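Local coordinates for IG hypothetical 16092 (Bacillus cereus ATCC 14579, PDB 1YQH), which is of unknown function but belongs to the thiamine-binding (DUF77, UPF0045) family and so may bind thiamine or a related small molecule, at the interface of chains A and B. Numbering follows the deposited sequence. Chains: chain A/B, IG hypothetical 16092.

Contacts 1 and 2 lie side by side at one end of the interface, their C-alpha centres about 6 Å apart, sharing A:Ile82 and A:Tyr84 of strand 75-84. Contact 3, the two-fold counterpart of parts of both with the chains exchanged, sits at the other end, its centre about 26 Å from theirs. Strand 75-84 of each chain carries the backbone pairing; in contacts 1 and 3, helix 54-70 of one chain packs against the end of that strand and the residues just after it in the other. Side-chain packing thus flanks the pairing at each end. This pair may be the basic unit of the four-copy assembly.

Contact 1: the interface of chains A and B. Residues chain A 54, 82, 84, 86; chain B 62, 65-66, 69.
Helix 54-70 of chain B packs here on the end of strand 75-84 of chain A, in a helix-on-strand contact of this thiamine-binding (DUF77) family protein, with A:Tyr84 and B:Gln65 at its centre. The carboxamide of B:Gln65 lies flat on one face of the phenol ring, the two planes 7° apart. Nitrogen NE2 of B:Gln65 stands 3.6 Å from ring carbon CD1 of A:Tyr84, shifted toward the rim, while its carbon CD is 3.7 Å from CG of A:Tyr84. CG of B:Gln65 takes the crowded position between backbone N and carbonyl carbon (chi1 78°), and the chain beyond it runs straight, which carries the amide across the ring. A glutamine suits this place because its amide is flat enough to stack. On the opposite face, CD of A:Pro86 from the same chain sits 3.6 Å above the ring plane, so the phenol is held between the two groups. B:Val69 brings methyl CG2 to 3.8 Å from CE2 of A:Tyr84, and its CG1 lies 4.0 Å from CG of A:Pro86. Methyl CD2 of A:Leu54 meets the amide tip to tip, 3.7 Å from NE2 of B:Gln65. The modelled approach of B:Gln66 NE2 to the phenol hydroxyl is too short to be reliable.

Contact 2: the interface of chains A and B. Residues chain A 81-85; chain B 75-77.
B:Glu75 and A:His83, which bury the most surface here, meet at the end of an antiparallel pairing of the two 75-84 strands. Imidazole nitrogen NE2 of A:His83 donates a nearly straight hydrogen bond (166° at H) to carboxylate oxygen OE1 of B:Glu75, 2.9 Å away. That oxygen lies in the ring plane, but the histidine meets it from above the carboxylate plane. A:Arg85 approaches the same oxygen nearly along its C-O bond, in the plane of its own guanidinium: NE donates to OE1 of B:Glu75 at 2.9 Å, and NH2 forms a hydrogen-bonded salt bridge to it at 2.8 Å. Three donors thus grip one oxygen. An acidic side chain fits a place faced by arginine and histidine donors. B:Ile77, with CG1 anti to the carbonyl carbon (chi1 -55°) and the branch bent again at chi2, sets methyl CD1 over the centre of the imidazole face, 3.6 Å from the A:His83 ring centroid; a slender aliphatic tip suits a flat ring. Between these side chains, A:Tyr84 N donates to B:Val76 O at 2.9 Å, and B:Val76 N donates to A:Tyr84 O at 2.9 Å. Together the backbone pairing and the polar cluster join the sheets of the two chains edge to edge.

Contact 3: the interface of chains A and B. Residues chain A 66, 69, 74-75; chain B 84-86.
B:Arg85, just past strand 75-84 of a thiamine-binding (DUF77) family protein, lies alongside A:Glu75, the first residue of that strand in the other chain, both side chains pointing the same way. The two-fold axis makes this pair the counterpart of A:Arg85 with B:Glu75, the chains exchanged. At its base, CB of B:Arg85 rests 4.0 Å from CB of A:Glu75. CG is anti to the backbone N (chi1 -174°) and passes the backbone carbonyl of A:Glu74, 3.5 Å from CG of B:Arg85 to O of A:Glu74, so the stem also leans on the loop residue that precedes the strand. Methylene CD of B:Arg85 stands 4.2 Å from OE1 of A:Glu75, and the bend at chi3 (-70°) turns the head toward this carboxylate. There NE and NH2 of B:Arg85 grip OE1 of A:Glu75 side-on, both as hydrogen-bond donors and NH2 also in a salt bridge, and the guanidinium and carboxylate planes are nearly coplanar, 15° apart. Arginine suits the place because its aliphatic stem can pack on the neighbouring chain while its head offers paired donors to an acid. The next residue, B:Pro86, and B:Tyr84 repeat with A:Val69 the packing seen for the exchanged chains. Branched valine fits here: CG1 faces the proline, while CG2 touches both the proline and the phenol ring.

Contact 1: the interface of chains A and B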
ATOM      1  N   LEU A  54     -16.987  -8.302  -2.553  1.00 10.61           N
ATOM      2  CA  LEU A  54     -16.285  -7.369  -1.662  1.00 10.77           C
ATOM      3  C   LEU A  54     -16.311  -7.777  -0.182  1.00 10.82           C
ATOM      4  O   LEU A  54     -15.262  -7.878   0.428  1.00 10.73           O
ATOM      5  CB  LEU A  54     -16.848  -5.949  -1.812  1.00 11.46           C
ATOM      6  CG  LEU A  54     -16.215  -4.856  -0.923  1.00 11.38           C
ATOM      7  CD1 LEU A  54     -14.699  -4.678  -1.179  1.00 13.35           C
ATOM      8  CD2 LEU A  54     -16.966  -3.550  -1.107  1.00 11.92           C
ATOM      9  N   ILE A  82      -7.731  -2.527  -3.291  1.00 12.23           N
ATOM     10  CA  ILE A  82      -8.990  -2.978  -3.879  1.00 11.42           C
ATOM     11  C   ILE A  82      -9.193  -2.289  -5.215  1.00 11.06           C
ATOM     12  O   ILE A  82      -9.065  -1.066  -5.302  1.00 10.61           O
ATOM     13  CB  ILE A  82     -10.226  -2.663  -2.982  1.00 11.47           C
ATOM     14  CG1 ILE A  82     -10.012  -3.164  -1.550  1.00 11.70           C
ATOM     15  CG2 ILE A  82     -11.523  -3.257  -3.579  1.00 12.32           C
ATOM     16  CD1 ILE A  82     -11.070  -2.679  -0.554  1.00 11.10           C
ATOM     17  N   TYR A  84     -12.206  -1.517  -7.370  1.00  9.81           N
ATOM     18  CA  TYR A  84     -13.642  -1.467  -7.169  1.00 10.13           C
ATOM     19  C   TYR A  84     -14.290  -0.871  -8.419  1.00 10.56           C
ATOM     20  O   TYR A  84     -14.020   0.274  -8.781  1.00 10.62           O
ATOM     21  CB  TYR A  84     -13.919  -0.604  -5.929  1.00 10.59           C
ATOM     22  CG  TYR A  84     -15.358  -0.538  -5.494  1.00 11.72           C
ATOM     23  CD1 TYR A  84     -16.038  -1.692  -5.085  1.00 14.38           C
ATOM     24  CD2 TYR A  84     -16.035   0.682  -5.461  1.00 12.52           C
ATOM     25  CE1 TYR A  84     -17.365  -1.631  -4.675  1.00 14.93           C
ATOM     26  CE2 TYR A  84     -17.374   0.749  -5.047  1.00 14.09           C
ATOM     27  CZ  TYR A  84     -18.019  -0.413  -4.654  1.00 13.61           C
ATOM     28  OH  TYR A  84     -19.337  -0.362  -4.235  1.00 15.71           O
ATOM     29  N   PRO A  86     -18.088  -1.376  -9.327  1.00 11.10           N
ATOM     30  CA  PRO A  86     -19.351  -2.057  -9.001  1.00 11.53           C
ATOM     31  C   PRO A  86     -20.333  -2.189 -10.163  1.00 11.83           C
ATOM     32  O   PRO A  86     -21.216  -3.055 -10.114  1.00 12.96           O
ATOM     33  CB  PRO A  86     -19.927  -1.200  -7.863  1.00 12.09           C
ATOM     34  CG  PRO A  86     -19.324   0.163  -8.074  1.00 11.28           C
ATOM     35  CD  PRO A  86     -17.925  -0.134  -8.541  1.00 11.19           C
TER
ATOM     36  N   LYS B  62     -15.331   1.536   3.023  1.00 11.17           N
ATOM     37  CA  LYS B  62     -16.290   1.035   2.024  1.00 11.97           C
ATOM     38  C   LYS B  62     -17.223   2.141   1.546  1.00 11.75           C
ATOM     39  O   LYS B  62     -17.494   2.279   0.352  1.00 11.92           O
ATOM     40  CB  LYS B  62     -17.102  -0.124   2.604  1.00 12.52           C
ATOM     41  CG  LYS B  62     -16.266  -1.379   2.757  1.00 15.69           C
ATOM     42  CD  LYS B  62     -16.899  -2.371   3.719  1.00 20.68           C
ATOM     43  CE  LYS B  62     -18.161  -2.953   3.158  1.00 24.17           C
ATOM     44  NZ  LYS B  62     -18.756  -3.985   4.076  1.00 25.10           N
ATOM     45  N   GLN B  65     -15.223   4.740  -0.661  1.00 11.37           N
ATOM     46  CA  GLN B  65     -15.047   4.334  -2.058  1.00 12.46           C
ATOM     47  C   GLN B  65     -16.383   4.357  -2.826  1.00 11.66           C
ATOM     48  O   GLN B  65     -16.418   4.748  -3.988  1.00 12.11           O
ATOM     49  CB  GLN B  65     -14.267   3.016  -2.197  1.00 12.96           C
ATOM     50  CG  GLN B  65     -15.026   1.779  -1.926  1.00 14.76           C
ATOM     51  CD  GLN B  65     -14.226   0.482  -2.169  1.00 13.20           C
ATOM     52  OE1 GLN B  65     -13.059   0.478  -2.597  1.00 13.77           O
ATOM     53  NE2 GLN B  65     -14.869  -0.622  -1.886  1.00 11.93           N
ATOM     54  N   GLN B  66     -17.489   3.985  -2.170  1.00 11.40           N
ATOM     55  CA  GLN B  66     -18.790   4.081  -2.825  1.00 11.54           C
ATOM     56  C   GLN B  66     -19.156   5.541  -3.104  1.00 11.14           C
ATOM     57  O   GLN B  66     -19.745   5.840  -4.146  1.00 11.31           O
ATOM     58  CB  GLN B  66     -19.902   3.380  -2.017  1.00 11.59           C
ATOM     59  CG  GLN B  66     -21.269   3.418  -2.702  1.00 13.23           C
ATOM     60  CD  GLN B  66     -21.283   2.716  -4.042  1.00 16.21           C
ATOM     61  OE1 GLN B  66     -21.825   3.236  -5.025  1.00 17.70           O
ATOM     62  NE2 GLN B  66     -20.702   1.525  -4.092  1.00 18.03           N
ATOM     63  N   VAL B  69     -17.836   6.573  -6.457  1.00 11.07           N
ATOM     64  CA  VAL B  69     -18.689   6.068  -7.539  1.00 11.89           C
ATOM     65  C   VAL B  69     -19.977   6.888  -7.653  1.00 12.36           C
ATOM     66  O   VAL B  69     -20.391   7.275  -8.762  1.00 12.65           O
ATOM     67  CB  VAL B  69     -18.987   4.562  -7.340  1.00 12.00           C
ATOM     68  CG1 VAL B  69     -20.003   4.044  -8.375  1.00 12.52           C
ATOM     69  CG2 VAL B  69     -17.666   3.768  -7.418  1.00 12.59           C
TER

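Contact 2: the interface of chains A and B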
ATOM      1  N   LYS A  81      -5.216  -3.639  -1.172  1.00 13.20           N
ATOM      2  CA  LYS A  81      -5.523  -2.801  -2.320  1.00 13.90           C
ATOM      3  C   LYS A  81      -6.759  -3.381  -3.004  1.00 13.29           C
ATOM      4  O   LYS A  81      -6.823  -4.592  -3.250  1.00 14.00           O
ATOM      5  CB  LYS A  81      -4.355  -2.765  -3.296  1.00 14.46           C
ATOM      6  CG  LYS A  81      -4.377  -1.550  -4.215  1.00 18.42           C
ATOM      7  CD  LYS A  81      -3.070  -1.410  -4.988  1.00 24.04           C
ATOM      8  CE  LYS A  81      -1.948  -0.741  -4.173  1.00 26.31           C
ATOM      9  NZ  LYS A  81      -2.123   0.739  -3.986  1.00 28.43           N
ATOM     10  N   ILE A  82      -7.731  -2.527  -3.291  1.00 12.23           N
ATOM     11  CA  ILE A  82      -8.990  -2.978  -3.879  1.00 11.42           C
ATOM     12  C   ILE A  82      -9.193  -2.289  -5.215  1.00 11.06           C
ATOM     13  O   ILE A  82      -9.065  -1.066  -5.302  1.00 10.61           O
ATOM     14  CB  ILE A  82     -10.226  -2.663  -2.982  1.00 11.47           C
ATOM     15  CG1 ILE A  82     -10.012  -3.164  -1.550  1.00 11.70           C
ATOM     16  CG2 ILE A  82     -11.523  -3.257  -3.579  1.00 12.32           C
ATOM     17  CD1 ILE A  82     -11.070  -2.679  -0.554  1.00 11.10           C
ATOM     18  N   HIS A  83      -9.541  -3.076  -6.243  1.00  9.59           N
ATOM     19  CA  HIS A  83     -10.019  -2.517  -7.507  1.00  9.99           C
ATOM     20  C   HIS A  83     -11.531  -2.657  -7.508  1.00  9.91           C
ATOM     21  O   HIS A  83     -12.074  -3.762  -7.603  1.00 10.24           O
ATOM     22  CB  HIS A  83      -9.415  -3.250  -8.722  1.00  9.88           C
ATOM     23  CG  HIS A  83      -9.612  -2.516 -10.014  1.00 10.41           C
ATOM     24  ND1 HIS A  83      -8.739  -2.626 -11.074  1.00 12.15           N
ATOM     25  CD2 HIS A  83     -10.581  -1.656 -10.409  1.00 12.33           C
ATOM     26  CE1 HIS A  83      -9.170  -1.876 -12.075  1.00 13.14           C
ATOM     27  NE2 HIS A  83     -10.282  -1.271 -11.696  1.00 10.86           N
ATOM     28  N   TYR A  84     -12.206  -1.517  -7.370  1.00  9.81           N
ATOM     29  CA  TYR A  84     -13.642  -1.467  -7.169  1.00 10.13           C
ATOM     30  C   TYR A  84     -14.290  -0.871  -8.419  1.00 10.56           C
ATOM     31  O   TYR A  84     -14.020   0.274  -8.781  1.00 10.62           O
ATOM     32  CB  TYR A  84     -13.919  -0.604  -5.929  1.00 10.59           C
ATOM     33  CG  TYR A  84     -15.358  -0.538  -5.494  1.00 11.72           C
ATOM     34  CD1 TYR A  84     -16.038  -1.692  -5.085  1.00 14.38           C
ATOM     35  CD2 TYR A  84     -16.035   0.682  -5.461  1.00 12.52           C
ATOM     36  CE1 TYR A  84     -17.365  -1.631  -4.675  1.00 14.93           C
ATOM     37  CE2 TYR A  84     -17.374   0.749  -5.047  1.00 14.09           C
ATOM     38  CZ  TYR A  84     -18.019  -0.413  -4.654  1.00 13.61           C
ATOM     39  OH  TYR A  84     -19.337  -0.362  -4.235  1.00 15.71           O
ATOM     40  N   ARG A  85     -15.128  -1.660  -9.087  1.00 10.11           N
ATOM     41  CA  ARG A  85     -15.846  -1.221 -10.283  1.00 10.52           C
ATOM     42  C   ARG A  85     -17.220  -1.880 -10.220  1.00 10.96           C
ATOM     43  O   ARG A  85     -17.468  -2.855 -10.934  1.00 11.43           O
ATOM     44  CB  ARG A  85     -15.099  -1.641 -11.549  1.00 10.48           C
ATOM     45  CG  ARG A  85     -15.692  -1.102 -12.854  1.00 10.53           C
ATOM     46  CD  ARG A  85     -15.138  -1.882 -14.033  1.00 13.32           C
ATOM     47  NE  ARG A  85     -13.723  -1.590 -14.273  1.00 14.94           N
ATOM     48  CZ  ARG A  85     -12.847  -2.450 -14.797  1.00 15.27           C
ATOM     49  NH1 ARG A  85     -13.222  -3.683 -15.132  1.00 15.89           N
ATOM     50  NH2 ARG A  85     -11.595  -2.069 -15.003  1.00 14.70           N
TER
ATOM     51  N   GLU B  75     -14.566   3.750 -11.634  1.00 11.35           N
ATOM     52  CA  GLU B  75     -13.844   2.773 -10.821  1.00 11.87           C
ATOM     53  C   GLU B  75     -12.960   3.475  -9.812  1.00 10.88           C
ATOM     54  O   GLU B  75     -12.680   4.669  -9.940  1.00 10.47           O
ATOM     55  CB  GLU B  75     -13.029   1.798 -11.687  1.00 11.67           C
ATOM     56  CG  GLU B  75     -11.922   2.462 -12.518  1.00 13.31           C
ATOM     57  CD  GLU B  75     -11.165   1.483 -13.423  1.00 14.56           C
ATOM     58  OE1 GLU B  75     -11.661   0.363 -13.681  1.00 15.38           O
ATOM     59  OE2 GLU B  75     -10.066   1.854 -13.898  1.00 19.77           O
ATOM     60  N   VAL B  76     -12.514   2.729  -8.807  1.00 10.57           N
ATOM     61  CA  VAL B  76     -11.698   3.308  -7.754  1.00 10.95           C
ATOM     62  C   VAL B  76     -10.649   2.292  -7.371  1.00 11.00           C
ATOM     63  O   VAL B  76     -10.956   1.106  -7.254  1.00 11.15           O
ATOM     64  CB  VAL B  76     -12.541   3.606  -6.473  1.00 11.63           C
ATOM     65  CG1 VAL B  76     -11.678   4.287  -5.410  1.00 12.44           C
ATOM     66  CG2 VAL B  76     -13.783   4.438  -6.792  1.00 11.56           C
ATOM     67  N   ILE B  77      -9.416   2.758  -7.171  1.00 10.42           N
ATOM     68  CA  ILE B  77      -8.388   1.919  -6.563  1.00 10.31           C
ATOM     69  C   ILE B  77      -8.249   2.390  -5.119  1.00 10.84           C
ATOM     70  O   ILE B  77      -7.908   3.561  -4.860  1.00 10.41           O
ATOM     71  CB  ILE B  77      -7.032   2.029  -7.293  1.00 11.05           C
ATOM     72  CG1 ILE B  77      -7.163   1.726  -8.792  1.00 11.72           C
ATOM     73  CG2 ILE B  77      -5.962   1.136  -6.614  1.00 11.09           C
ATOM     74  CD1 ILE B  77      -7.655   0.293  -9.136  1.00 14.27           C
TER

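Contact 3: the interface of chains A and B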
ATOM      1  N   GLN A  66      -6.367 -12.032  11.881  1.00 11.40           N
ATOM      2  CA  GLN A  66      -6.632 -12.656  13.174  1.00 11.54           C
ATOM      3  C   GLN A  66      -5.891 -13.989  13.300  1.00 11.14           C
ATOM      4  O   GLN A  66      -5.402 -14.322  14.382  1.00 11.31           O
ATOM      5  CB  GLN A  66      -8.142 -12.839  13.433  1.00 11.59           C
ATOM      6  CG  GLN A  66      -8.456 -13.444  14.802  1.00 13.23           C
ATOM      7  CD  GLN A  66      -7.981 -12.587  15.954  1.00 16.21           C
ATOM      8  OE1 GLN A  66      -7.387 -13.089  16.916  1.00 17.70           O
ATOM      9  NE2 GLN A  66      -8.251 -11.291  15.877  1.00 18.03           N
ATOM     10  N   VAL A  69      -2.470 -13.422  14.723  1.00 11.07           N
ATOM     11  CA  VAL A  69      -2.528 -13.225  16.176  1.00 11.89           C
ATOM     12  C   VAL A  69      -2.749 -14.553  16.904  1.00 12.36           C
ATOM     13  O   VAL A  69      -2.072 -14.852  17.906  1.00 12.65           O
ATOM     14  CB  VAL A  69      -3.617 -12.186  16.542  1.00 12.00           C
ATOM     15  CG1 VAL A  69      -3.803 -12.074  18.066  1.00 12.52           C
ATOM     16  CG2 VAL A  69      -3.242 -10.820  15.929  1.00 12.59           C
ATOM     17  N   GLU A  74       1.883 -10.660  18.173  1.00 12.30           N
ATOM     18  CA  GLU A  74       1.412  -9.633  19.089  1.00 13.59           C
ATOM     19  C   GLU A  74       0.733  -8.497  18.317  1.00 13.02           C
ATOM     20  O   GLU A  74      -0.188  -7.851  18.828  1.00 12.95           O
ATOM     21  CB  GLU A  74       2.575  -9.125  19.947  1.00 14.43           C
ATOM     22  CG  GLU A  74       2.932 -10.066  21.133  1.00 19.72           C
ATOM     23  CD  GLU A  74       3.641 -11.384  20.734  1.00 25.68           C
ATOM     24  OE1 GLU A  74       3.307 -12.451  21.310  1.00 28.94           O
ATOM     25  OE2 GLU A  74       4.539 -11.359  19.871  1.00 27.00           O
ATOM     26  N   GLU A  75       1.177  -8.266  17.084  1.00 11.35           N
ATOM     27  CA  GLU A  75       0.551  -7.257  16.232  1.00 11.87           C
ATOM     28  C   GLU A  75       0.777  -7.584  14.771  1.00 10.88           C
ATOM     29  O   GLU A  75       1.646  -8.391  14.432  1.00 10.47           O
ATOM     30  CB  GLU A  75       1.047  -5.840  16.564  1.00 11.67           C
ATOM     31  CG  GLU A  75       2.549  -5.623  16.333  1.00 13.31           C
ATOM     32  CD  GLU A  75       3.035  -4.225  16.732  1.00 14.56           C
ATOM     33  OE1 GLU A  75       2.329  -3.510  17.479  1.00 15.38           O
ATOM     34  OE2 GLU A  75       4.152  -3.849  16.306  1.00 19.77           O
TER
ATOM     35  N   TYR B  84      -2.984  -3.607  13.553  1.00  9.81           N
ATOM     36  CA  TYR B  84      -3.894  -4.448  14.308  1.00 10.13           C
ATOM     37  C   TYR B  84      -3.149  -5.011  15.518  1.00 10.56           C
ATOM     38  O   TYR B  84      -2.164  -5.732  15.369  1.00 10.62           O
ATOM     39  CB  TYR B  84      -4.384  -5.570  13.380  1.00 10.59           C
ATOM     40  CG  TYR B  84      -5.437  -6.476  13.959  1.00 11.72           C
ATOM     41  CD1 TYR B  84      -6.688  -5.974  14.336  1.00 14.38           C
ATOM     42  CD2 TYR B  84      -5.196  -7.843  14.103  1.00 12.52           C
ATOM     43  CE1 TYR B  84      -7.664  -6.812  14.864  1.00 14.93           C
ATOM     44  CE2 TYR B  84      -6.178  -8.693  14.634  1.00 14.09           C
ATOM     45  CZ  TYR B  84      -7.404  -8.162  15.003  1.00 13.61           C
ATOM     46  OH  TYR B  84      -8.385  -8.989  15.520  1.00 15.71           O
ATOM     47  N   ARG B  85      -3.613  -4.661  16.715  1.00 10.11           N
ATOM     48  CA  ARG B  85      -3.024  -5.144  17.964  1.00 10.52           C
ATOM     49  C   ARG B  85      -4.185  -5.340  18.933  1.00 10.96           C
ATOM     50  O   ARG B  85      -4.384  -4.516  19.830  1.00 11.43           O
ATOM     51  CB  ARG B  85      -2.020  -4.134  18.517  1.00 10.48           C
ATOM     52  CG  ARG B  85      -1.239  -4.609  19.746  1.00 10.53           C
ATOM     53  CD  ARG B  85      -0.588  -3.422  20.435  1.00 13.32           C
ATOM     54  NE  ARG B  85       0.515  -2.865  19.650  1.00 14.94           N
ATOM     55  CZ  ARG B  85       0.889  -1.583  19.664  1.00 15.27           C
ATOM     56  NH1 ARG B  85       0.241  -0.696  20.416  1.00 15.89           N
ATOM     57  NH2 ARG B  85       1.926  -1.193  18.939  1.00 14.70           N
ATOM     58  N   PRO B  86      -4.977  -6.404  18.717  1.00 11.10           N
ATOM     59  CA  PRO B  86      -6.255  -6.580  19.424  1.00 11.53           C
ATOM     60  C   PRO B  86      -6.138  -6.739  20.938  1.00 11.83           C
ATOM     61  O   PRO B  86      -7.123  -6.504  21.650  1.00 12.96           O
ATOM     62  CB  PRO B  86      -6.852  -7.832  18.763  1.00 12.09           C
ATOM     63  CG  PRO B  86      -5.658  -8.590  18.244  1.00 11.28           C
ATOM     64  CD  PRO B  86      -4.730  -7.507  17.763  1.00 11.19           C
TER